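Local coordinates for protein acetohydroxyacid synthase small subunit Related (Bacteroides thetaiotaomicron, PDB 2F06) that binds histidine and, as a tandem ACT-domain protein of otherwise unknown function, is probably an amino-acid-sensing regulatory protein, at residues Val26-Ala36 / Ile51-Leu62; Thr72-Asn81 / Ala107-Arg117. All coordinates share one frame; numbering follows the deposited sequence.

Contact 1. Residues Val26-Ala36 / Ile51-Leu62; sequences VLAKENINLSA and IVSDPDKAYKAL. With HIS (histidine), chain C.
Leu34 and Val52 form an antiparallel non-hydrogen-bonded pair, after which Ser35 and Ala36 both face Ile51 in a classic beta bulge: Ile51 O takes Ser35 N at 2.8 Å and, weakly, Ala36 N, while Ile51 N gives a nearly straight bond to Ala36 O (167° at the hydrogen). Where strand 34-41 begins and strand 46-52 ends, Ser53 OG, set between its own N and carbonyl carbon (chi1 56°), accepts from Asn33 N at 2.9 Å, and Ser53 N returns a bond to Asn33 O. The apolar layer is centred on Ile32. Its CD1 presses on the backbone of helix 55-64, 3.4 Å from Ala58 N, whereas CG2 lies against Val52 CB. Leu27 CD2 reaches the same helix, 3.7 Å from Ala58 CB, and Leu27 crosses Leu62 at about a right angle. Further out, the bent Glu30 chain lays CG and OE2 over Ala61 CB. Asp54 is the N-cap of helix 55-64, its OD1 accepting from Lys57 N at 3.1 Å. Along the edge of strand 34-41 turned from strand 46-52, the bound histidine's N donates to Asn33 OD1 and Leu34 O, and Leu34 N donates to the ligand's O at 3.3 Å (170° at the hydrogen). The chemistry is thus divided: aliphatic groups of helix 19-29 and the loop after it pack on helix 55-64, while polar atoms at the start of strand 34-41 hold the ligand's amino and carboxylate groups.

Contact 2. Residues Thr72-Asn81 / Ala107-Arg117; sequences TDVVGISCPN and ANNNVANVVIR. With HIS (histidine), chain B.
Main-chain hydrogen bonds tie Val75 to Ile116, Ile77 to Val114 and Cys79 to Ala112, two for each pair, in an antiparallel ladder whose strand axes approach to 4.5 Å at 154°. Beyond Pro80, Asn81 clasps the type II' turn Asn108-Val111: its N donates to Asn110 O from above the carbonyl plane, and ND2 to Asn109 O at 3.0 Å. Asn81 OD1 accepts from the amino N of the bound histidine at 2.7 Å. Ala112 CB sits 3.4 Å from that ligand's ND1. Apolar contacts follow the ladder; Ile77 and Val114 lie side by side, Ile77 CG1 to Val114 CB 3.6 Å. At the other end Arg117, bent at chi2 (52°), brings NH1 to Asp73 O at 2.7 Å, with Thr72 CG2 over one guanidinium face. A leucine in place of Arg117 would probably leave Asp73 O without this donor and Thr72 CG2 without the flat group it covers. Asp44 of a third subunit packs against this end. In the fold, strand 69-80 has strand 111-118 on one edge and strands 5-13 and 134-136 on the other; Val75 and Ile77 also touch helix 121-130, and strand 100-108 flanks 111-118 on its far edge.

Contact 1 and contact 2 lie in series along the chain, their centres 20 Å apart, yet they meet on one sheet: Ile51 CD1 packs on Val74 CG2 at 3.8 Å, and Ile51 CG1 approaches Val115 CG2 at 4.1 Å. Helix 55-64 is followed in the chain by strand 69-80. Each contact touches a bound histidine, and the pocket lies between two subunits. The ligand beside Asn33 and Leu34 is also held by Asn81, Leu86 and Ser105 of the second subunit; reciprocally, the one at Asn81 and Ala112 is bonded by Asn33 and Leu34 of the second subunit. Each pocket therefore combines contact 1 of one chain with contact 2 of another, consistent with ligand binding coupled to assembly.

Contact 1. Residues Val26-Ala36 / Ile51-Leu62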
loop_
_atom_site.group_PDB
_atom_site.type_symbol
_atom_site.label_atom_id
_atom_site.label_comp_id
_atom_site.label_asym_id
_atom_site.label_seq_id
_atom_site.Cartn_x
_atom_site.Cartn_y
_atom_site.Cartn_z
ATOM N N VAL A 26 9.316 -8.839 -21.325
ATOM C CA VAL A 26 8.680 -7.879 -22.276
ATOM C C VAL A 26 9.505 -6.630 -22.587
ATOM O O VAL A 26 9.740 -6.317 -23.752
ATOM C CB VAL A 26 7.254 -7.408 -21.849
ATOM C CG1 VAL A 26 6.659 -6.486 -22.938
ATOM C CG2 VAL A 26 6.345 -8.618 -21.691
ATOM N N LEU A 27 9.950 -5.924 -21.565
ATOM C CA LEU A 27 10.750 -4.734 -21.768
ATOM C C LEU A 27 12.126 -5.002 -22.362
ATOM O O LEU A 27 12.534 -4.248 -23.244
ATOM C CB LEU A 27 10.850 -3.927 -20.462
ATOM C CG LEU A 27 9.464 -3.466 -19.980
ATOM C CD1 LEU A 27 9.581 -2.708 -18.661
ATOM C CD2 LEU A 27 8.717 -2.575 -21.022
ATOM N N ALA A 28 12.828 -6.057 -21.904
ATOM C CA ALA A 28 14.107 -6.474 -22.481
ATOM C C ALA A 28 14.005 -6.768 -23.973
ATOM O O ALA A 28 14.938 -6.471 -24.752
ATOM C CB ALA A 28 14.625 -7.739 -21.809
ATOM N N LYS A 29 12.919 -7.434 -24.364
ATOM C CA LYS A 29 12.757 -7.867 -25.756
ATOM C C LYS A 29 12.642 -6.640 -26.702
ATOM O O LYS A 29 13.004 -6.720 -27.900
ATOM C CB LYS A 29 11.534 -8.775 -25.883
ATOM C CG LYS A 29 11.051 -8.992 -27.314
ATOM C CD LYS A 29 10.176 -10.264 -27.447
ATOM C CE LYS A 29 10.975 -11.568 -27.805
ATOM N NZ LYS A 29 11.556 -11.710 -29.225
ATOM N N GLU A 30 12.147 -5.517 -26.161
ATOM C CA GLU A 30 12.007 -4.318 -26.947
ATOM C C GLU A 30 13.268 -3.420 -26.924
ATOM O O GLU A 30 13.270 -2.323 -27.563
ATOM C CB GLU A 30 10.759 -3.512 -26.509
ATOM C CG GLU A 30 9.372 -4.209 -26.527
ATOM C CD GLU A 30 8.959 -4.874 -27.859
ATOM O OE1 GLU A 30 9.820 -5.443 -28.558
ATOM O OE2 GLU A 30 7.751 -4.863 -28.213
ATOM N N ASN A 31 14.318 -3.877 -26.221
ATOM C CA ASN A 31 15.546 -3.110 -25.930
ATOM C C ASN A 31 15.156 -1.813 -25.222
ATOM O O ASN A 31 15.654 -0.733 -25.553
ATOM C CB ASN A 31 16.377 -2.826 -27.199
ATOM C CG ASN A 31 17.898 -2.564 -26.909
ATOM O OD1 ASN A 31 18.472 -1.506 -27.291
ATOM N ND2 ASN A 31 18.542 -3.530 -26.260
ATOM N N ILE A 32 14.233 -1.942 -24.254
ATOM C CA ILE A 32 13.813 -0.844 -23.426
ATOM C C ILE A 32 14.581 -0.973 -22.148
ATOM O O ILE A 32 14.535 -2.006 -21.468
ATOM C CB ILE A 32 12.280 -0.738 -23.280
ATOM C CG1 ILE A 32 11.629 -0.300 -24.594
ATOM C CG2 ILE A 32 11.882 0.422 -22.280
ATOM C CD1 ILE A 32 10.104 -0.458 -24.688
ATOM N N ASN A 33 15.349 0.075 -21.851
ATOM C CA ASN A 33 16.101 0.174 -20.592
ATOM C C ASN A 33 15.241 0.726 -19.446
ATOM O O ASN A 33 14.496 1.735 -19.582
ATOM C CB ASN A 33 17.355 1.083 -20.746
ATOM C CG ASN A 33 18.423 0.826 -19.670
ATOM O OD1 ASN A 33 18.839 -0.310 -19.464
ATOM N ND2 ASN A 33 18.855 1.879 -18.977
ATOM N N LEU A 34 15.432 0.125 -18.285
ATOM C CA LEU A 34 14.854 0.613 -17.046
ATOM C C LEU A 34 15.823 1.606 -16.394
ATOM O O LEU A 34 16.963 1.288 -16.184
ATOM C CB LEU A 34 14.602 -0.592 -16.147
ATOM C CG LEU A 34 13.557 -1.646 -16.601
ATOM C CD1 LEU A 34 13.696 -2.921 -15.763
ATOM C CD2 LEU A 34 12.164 -1.131 -16.397
ATOM N N SER A 35 15.364 2.801 -16.060
ATOM C CA SER A 35 16.184 3.835 -15.393
ATOM C C SER A 35 16.067 3.827 -13.897
ATOM O O SER A 35 17.011 4.119 -13.183
ATOM C CB SER A 35 15.712 5.205 -15.850
ATOM O OG SER A 35 16.319 5.434 -17.072
ATOM N N ALA A 36 14.857 3.552 -13.461
ATOM C CA ALA A 36 14.443 3.701 -12.065
ATOM C C ALA A 36 13.157 2.927 -11.906
ATOM O O ALA A 36 12.221 3.040 -12.732
ATOM C CB ALA A 36 14.191 5.158 -11.696
ATOM N N ILE A 51 10.415 4.036 -14.332
ATOM C CA ILE A 51 10.961 4.972 -15.335
ATOM C C ILE A 51 11.730 4.182 -16.403
ATOM O O ILE A 51 12.697 3.496 -16.079
ATOM C CB ILE A 51 11.836 6.097 -14.692
ATOM C CG1 ILE A 51 11.019 6.838 -13.633
ATOM C CG2 ILE A 51 12.362 7.039 -15.795
ATOM C CD1 ILE A 51 10.033 7.870 -14.148
ATOM N N VAL A 52 11.275 4.235 -17.662
ATOM C CA VAL A 52 11.928 3.490 -18.736
ATOM C C VAL A 52 12.485 4.436 -19.852
ATOM O O VAL A 52 12.168 5.639 -19.848
ATOM C CB VAL A 52 10.974 2.432 -19.355
ATOM C CG1 VAL A 52 10.478 1.443 -18.231
ATOM C CG2 VAL A 52 9.778 3.103 -20.091
ATOM N N SER A 53 13.256 3.876 -20.794
ATOM C CA SER A 53 13.903 4.683 -21.872
ATOM C C SER A 53 12.952 5.193 -22.977
ATOM O O SER A 53 13.230 6.217 -23.627
ATOM C CB SER A 53 15.065 3.921 -22.502
ATOM O OG SER A 53 14.617 2.676 -22.990
ATOM N N ASP A 54 11.842 4.479 -23.174
ATOM C CA ASP A 54 10.819 4.836 -24.148
ATOM C C ASP A 54 9.429 4.469 -23.576
ATOM O O ASP A 54 8.938 3.351 -23.798
ATOM C CB ASP A 54 11.132 4.153 -25.513
ATOM C CG ASP A 54 10.171 4.546 -26.622
ATOM O OD1 ASP A 54 9.073 5.075 -26.341
ATOM O OD2 ASP A 54 10.514 4.268 -27.815
ATOM N N PRO A 55 8.810 5.386 -22.795
ATOM C CA PRO A 55 7.541 4.992 -22.135
ATOM C C PRO A 55 6.368 4.609 -23.066
ATOM O O PRO A 55 5.626 3.689 -22.740
ATOM C CB PRO A 55 7.200 6.177 -21.204
ATOM C CG PRO A 55 7.974 7.304 -21.669
ATOM C CD PRO A 55 9.224 6.744 -22.423
ATOM N N ASP A 56 6.256 5.239 -24.230
ATOM C CA ASP A 56 5.160 4.955 -25.168
ATOM C C ASP A 56 5.301 3.564 -25.818
ATOM O O ASP A 56 4.316 2.825 -25.926
ATOM C CB ASP A 56 5.026 6.048 -26.235
ATOM C CG ASP A 56 4.687 7.426 -25.638
ATOM O OD1 ASP A 56 4.046 7.550 -24.540
ATOM O OD2 ASP A 56 5.074 8.413 -26.301
ATOM N N LYS A 57 6.522 3.233 -26.228
ATOM C CA LYS A 57 6.814 1.906 -26.796
ATOM C C LYS A 57 6.599 0.837 -25.708
ATOM O O LYS A 57 6.011 -0.214 -25.983
ATOM C CB LYS A 57 8.240 1.840 -27.325
ATOM C CG LYS A 57 8.501 0.604 -28.092
ATOM C CD LYS A 57 9.749 0.720 -28.930
ATOM C CE LYS A 57 10.612 -0.447 -28.622
ATOM N NZ LYS A 57 11.406 -0.786 -29.796
ATOM N N ALA A 58 7.086 1.113 -24.492
ATOM C CA ALA A 58 6.909 0.220 -23.351
ATOM C C ALA A 58 5.463 -0.016 -23.001
ATOM O O ALA A 58 5.044 -1.195 -22.857
ATOM C CB ALA A 58 7.624 0.722 -22.144
ATOM N N TYR A 59 4.705 1.066 -22.884
ATOM C CA TYR A 59 3.261 0.950 -22.676
ATOM C C TYR A 59 2.535 0.069 -23.712
ATOM O O TYR A 59 1.706 -0.774 -23.368
ATOM C CB TYR A 59 2.625 2.337 -22.635
ATOM C CG TYR A 59 1.116 2.393 -22.486
ATOM C CD1 TYR A 59 0.544 2.428 -21.232
ATOM C CD2 TYR A 59 0.288 2.491 -23.600
ATOM C CE1 TYR A 59 -0.787 2.522 -21.056
ATOM C CE2 TYR A 59 -1.074 2.561 -23.444
ATOM C CZ TYR A 59 -1.593 2.588 -22.156
ATOM O OH TYR A 59 -2.930 2.700 -21.933
ATOM N N LYS A 60 2.813 0.265 -24.986
ATOM C CA LYS A 60 2.071 -0.517 -25.987
ATOM C C LYS A 60 2.476 -2.014 -25.979
ATOM O O LYS A 60 1.615 -2.886 -26.172
ATOM C CB LYS A 60 2.214 0.152 -27.359
ATOM C CG LYS A 60 1.723 -0.651 -28.525
ATOM C CD LYS A 60 2.184 -0.024 -29.848
ATOM C CE LYS A 60 2.111 -1.041 -30.985
ATOM N NZ LYS A 60 0.754 -1.659 -30.891
ATOM N N ALA A 61 3.766 -2.296 -25.757
ATOM C CA ALA A 61 4.271 -3.661 -25.592
ATOM C C ALA A 61 3.592 -4.407 -24.401
ATOM O O ALA A 61 3.094 -5.565 -24.518
ATOM C CB ALA A 61 5.803 -3.634 -25.405
ATOM N N LEU A 62 3.535 -3.726 -23.271
ATOM C CA LEU A 62 2.847 -4.237 -22.113
ATOM C C LEU A 62 1.357 -4.497 -22.338
ATOM O O LEU A 62 0.907 -5.581 -21.995
ATOM C CB LEU A 62 3.107 -3.324 -20.896
ATOM C CG LEU A 62 4.576 -3.476 -20.496
ATOM C CD1 LEU A 62 5.068 -2.264 -19.602
ATOM C CD2 LEU A 62 4.737 -4.810 -19.780
HETATM N N HIS C . 18.944 -0.724 -16.953
HETATM C CA HIS C . 18.935 -2.177 -16.559
HETATM C C HIS C . 17.795 -3.032 -17.030
HETATM O O HIS C . 17.012 -2.709 -17.920
HETATM C CB HIS C . 19.109 -2.388 -15.044
HETATM C CG HIS C . 18.088 -1.694 -14.158
HETATM N ND1 HIS C . 18.094 -0.325 -13.924
HETATM C CD2 HIS C . 17.137 -2.205 -13.334
HETATM C CE1 HIS C . 17.144 -0.023 -13.047
HETATM N NE2 HIS C . 16.556 -1.152 -12.667
HETATM O OXT HIS C . 17.615 -4.123 -16.472
#

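Contact 2. Residues Thr72-Asn81 / Ala107-Arg117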
loop_
_atom_site.group_PDB
_atom_site.type_symbol
_atom_site.label_atom_id
_atom_site.label_comp_id
_atom_site.label_asym_id
_atom_site.label_seq_id
_atom_site.Cartn_x
_atom_site.Cartn_y
_atom_site.Cartn_z
ATOM N N THR A 72 1.594 7.837 -15.227
ATOM C CA THR A 72 1.450 8.931 -14.239
ATOM C C THR A 72 2.520 9.963 -14.546
ATOM O O THR A 72 3.600 9.583 -14.984
ATOM C CB THR A 72 1.688 8.380 -12.799
ATOM O OG1 THR A 72 0.789 7.309 -12.579
ATOM C CG2 THR A 72 1.491 9.476 -11.645
ATOM N N ASP A 73 2.223 11.245 -14.296
ATOM C CA ASP A 73 3.191 12.344 -14.447
ATOM C C ASP A 73 3.976 12.322 -13.153
ATOM O O ASP A 73 3.396 12.216 -12.086
ATOM C CB ASP A 73 2.532 13.728 -14.561
ATOM C CG ASP A 73 1.554 13.864 -15.726
ATOM O OD1 ASP A 73 1.768 13.214 -16.778
ATOM O OD2 ASP A 73 0.529 14.637 -15.557
ATOM N N VAL A 74 5.287 12.396 -13.269
ATOM C CA VAL A 74 6.226 12.627 -12.179
ATOM C C VAL A 74 7.309 13.611 -12.718
ATOM O O VAL A 74 7.362 13.936 -13.937
ATOM C CB VAL A 74 6.947 11.286 -11.796
ATOM C CG1 VAL A 74 5.902 10.269 -11.246
ATOM C CG2 VAL A 74 7.707 10.701 -13.025
ATOM N N VAL A 75 8.150 14.087 -11.803
ATOM C CA VAL A 75 9.256 15.037 -12.152
ATOM C C VAL A 75 10.526 14.485 -11.493
ATOM O O VAL A 75 10.485 13.928 -10.370
ATOM C CB VAL A 75 8.860 16.531 -11.777
ATOM C CG1 VAL A 75 8.604 16.711 -10.282
ATOM C CG2 VAL A 75 9.907 17.570 -12.219
ATOM N N GLY A 76 11.630 14.525 -12.237
ATOM C CA GLY A 76 12.935 14.100 -11.761
ATOM C C GLY A 76 13.759 15.303 -11.355
ATOM O O GLY A 76 13.690 16.327 -11.998
ATOM N N ILE A 77 14.500 15.207 -10.246
ATOM C CA ILE A 77 15.424 16.245 -9.830
ATOM C C ILE A 77 16.756 15.596 -9.464
ATOM O O ILE A 77 16.833 14.377 -9.208
ATOM C CB ILE A 77 14.951 17.097 -8.606
ATOM C CG1 ILE A 77 14.797 16.257 -7.378
ATOM C CG2 ILE A 77 13.629 17.817 -8.834
ATOM C CD1 ILE A 77 15.241 17.005 -6.176
ATOM N N SER A 78 17.787 16.421 -9.454
ATOM C CA SER A 78 19.094 16.004 -9.051
ATOM C C SER A 78 19.530 16.942 -7.937
ATOM O O SER A 78 19.265 18.159 -7.991
ATOM C CB SER A 78 20.047 16.153 -10.253
ATOM O OG SER A 78 21.362 15.803 -9.888
ATOM N N CYS A 79 20.153 16.402 -6.904
ATOM C CA CYS A 79 20.756 17.281 -5.898
ATOM C C CYS A 79 22.097 16.728 -5.457
ATOM O O CYS A 79 22.467 15.652 -5.855
ATOM C CB CYS A 79 19.829 17.456 -4.693
ATOM S SG CYS A 79 19.383 15.910 -3.922
ATOM N N PRO A 80 22.866 17.498 -4.701
ATOM C CA PRO A 80 24.107 16.879 -4.183
ATOM C C PRO A 80 23.917 15.621 -3.306
ATOM O O PRO A 80 22.903 15.471 -2.595
ATOM C CB PRO A 80 24.800 18.055 -3.458
ATOM C CG PRO A 80 24.334 19.259 -4.251
ATOM C CD PRO A 80 22.856 18.963 -4.465
ATOM N N ASN A 81 24.886 14.706 -3.421
ATOM C CA ASN A 81 24.868 13.497 -2.621
ATOM C C ASN A 81 25.578 13.772 -1.318
ATOM O O ASN A 81 26.619 13.173 -1.030
ATOM C CB ASN A 81 25.489 12.280 -3.348
ATOM C CG ASN A 81 25.340 10.981 -2.541
ATOM O OD1 ASN A 81 24.415 10.857 -1.754
ATOM N ND2 ASN A 81 26.266 10.030 -2.720
ATOM N N ALA A 107 21.405 7.564 -4.640
ATOM C CA ALA A 107 22.642 8.283 -4.882
ATOM C C ALA A 107 23.362 7.728 -6.117
ATOM O O ALA A 107 23.530 6.529 -6.258
ATOM C CB ALA A 107 23.560 8.198 -3.650
ATOM N N ASN A 108 23.796 8.636 -6.987
ATOM C CA ASN A 108 24.584 8.334 -8.187
ATOM C C ASN A 108 25.898 9.150 -8.105
ATOM O O ASN A 108 25.989 10.331 -8.489
ATOM C CB ASN A 108 23.713 8.576 -9.449
ATOM C CG ASN A 108 24.518 8.811 -10.713
ATOM O OD1 ASN A 108 24.773 9.963 -11.094
ATOM N ND2 ASN A 108 24.901 7.740 -11.389
ATOM N N ASN A 109 26.914 8.469 -7.566
ATOM C CA ASN A 109 28.197 9.053 -7.232
ATOM C C ASN A 109 28.076 10.372 -6.450
ATOM O O ASN A 109 27.721 10.359 -5.280
ATOM C CB ASN A 109 29.070 9.186 -8.485
ATOM C CG ASN A 109 29.693 7.881 -8.884
ATOM O OD1 ASN A 109 30.883 7.663 -8.648
ATOM N ND2 ASN A 109 28.899 6.984 -9.461
ATOM N N ASN A 110 28.368 11.495 -7.101
ATOM C CA ASN A 110 28.367 12.787 -6.474
ATOM C C ASN A 110 26.998 13.499 -6.399
ATOM O O ASN A 110 26.858 14.551 -5.750
ATOM C CB ASN A 110 29.386 13.665 -7.207
ATOM C CG ASN A 110 30.831 13.154 -7.077
ATOM O OD1 ASN A 110 31.677 13.488 -7.908
ATOM N ND2 ASN A 110 31.122 12.361 -6.046
ATOM N N VAL A 111 26.003 12.996 -7.126
ATOM C CA VAL A 111 24.646 13.569 -7.038
ATOM C C VAL A 111 23.654 12.482 -6.650
ATOM O O VAL A 111 24.011 11.336 -6.439
ATOM C CB VAL A 111 24.182 14.249 -8.369
ATOM C CG1 VAL A 111 25.087 15.426 -8.772
ATOM C CG2 VAL A 111 24.089 13.224 -9.466
ATOM N N ALA A 112 22.390 12.832 -6.583
ATOM C CA ALA A 112 21.359 11.871 -6.292
ATOM C C ALA A 112 20.225 12.225 -7.213
ATOM O O ALA A 112 19.987 13.382 -7.467
ATOM C CB ALA A 112 20.937 11.997 -4.851
ATOM N N ASN A 113 19.573 11.217 -7.766
ATOM C CA ASN A 113 18.459 11.392 -8.679
ATOM C C ASN A 113 17.184 11.092 -7.916
ATOM O O ASN A 113 17.113 10.104 -7.202
ATOM C CB ASN A 113 18.643 10.418 -9.867
ATOM C CG ASN A 113 19.801 10.836 -10.753
ATOM O OD1 ASN A 113 20.781 10.089 -10.940
ATOM N ND2 ASN A 113 19.745 12.047 -11.244
ATOM N N VAL A 114 16.192 11.948 -8.045
ATOM C CA VAL A 114 14.969 11.778 -7.281
ATOM C C VAL A 114 13.803 11.897 -8.226
ATOM O O VAL A 114 13.728 12.856 -8.976
ATOM C CB VAL A 114 14.799 12.860 -6.129
ATOM C CG1 VAL A 114 13.662 12.428 -5.169
ATOM C CG2 VAL A 114 16.142 13.067 -5.378
ATOM N N VAL A 115 12.925 10.900 -8.195
ATOM C CA VAL A 115 11.624 10.957 -8.851
ATOM C C VAL A 115 10.521 11.289 -7.861
ATOM O O VAL A 115 10.332 10.610 -6.831
ATOM C CB VAL A 115 11.314 9.613 -9.523
ATOM C CG1 VAL A 115 9.832 9.544 -9.994
ATOM C CG2 VAL A 115 12.294 9.358 -10.659
ATOM N N ILE A 116 9.780 12.334 -8.201
ATOM C CA ILE A 116 8.733 12.849 -7.361
ATOM C C ILE A 116 7.384 12.829 -7.980
ATOM O O ILE A 116 7.208 13.338 -9.093
ATOM C CB ILE A 116 8.942 14.370 -7.126
ATOM C CG1 ILE A 116 10.320 14.633 -6.568
ATOM C CG2 ILE A 116 7.955 14.869 -6.097
ATOM C CD1 ILE A 116 10.451 14.155 -5.149
ATOM N N ARG A 117 6.400 12.373 -7.219
ATOM C CA ARG A 117 4.962 12.598 -7.553
ATOM C C ARG A 117 4.412 13.589 -6.500
ATOM O O ARG A 117 4.105 13.162 -5.379
ATOM C CB ARG A 117 4.191 11.310 -7.461
ATOM C CG ARG A 117 2.700 11.424 -7.630
ATOM C CD ARG A 117 2.365 12.190 -8.895
ATOM N NE ARG A 117 0.909 12.386 -9.070
ATOM C CZ ARG A 117 0.326 12.882 -10.174
ATOM N NH1 ARG A 117 1.050 13.273 -11.224
ATOM N NH2 ARG A 117 -0.998 13.003 -10.220
HETATM N N HIS B . 22.527 11.804 -0.135
HETATM C CA HIS B . 21.633 13.017 -0.158
HETATM C C HIS B . 20.881 13.366 1.094
HETATM O O HIS B . 21.132 12.901 2.202
HETATM C CB HIS B . 20.643 13.009 -1.336
HETATM C CG HIS B . 19.729 11.798 -1.425
HETATM N ND1 HIS B . 20.167 10.548 -1.842
HETATM C CD2 HIS B . 18.380 11.695 -1.302
HETATM C CE1 HIS B . 19.134 9.717 -1.902
HETATM N NE2 HIS B . 18.036 10.394 -1.587
HETATM O OXT HIS B . 19.930 14.155 1.001
#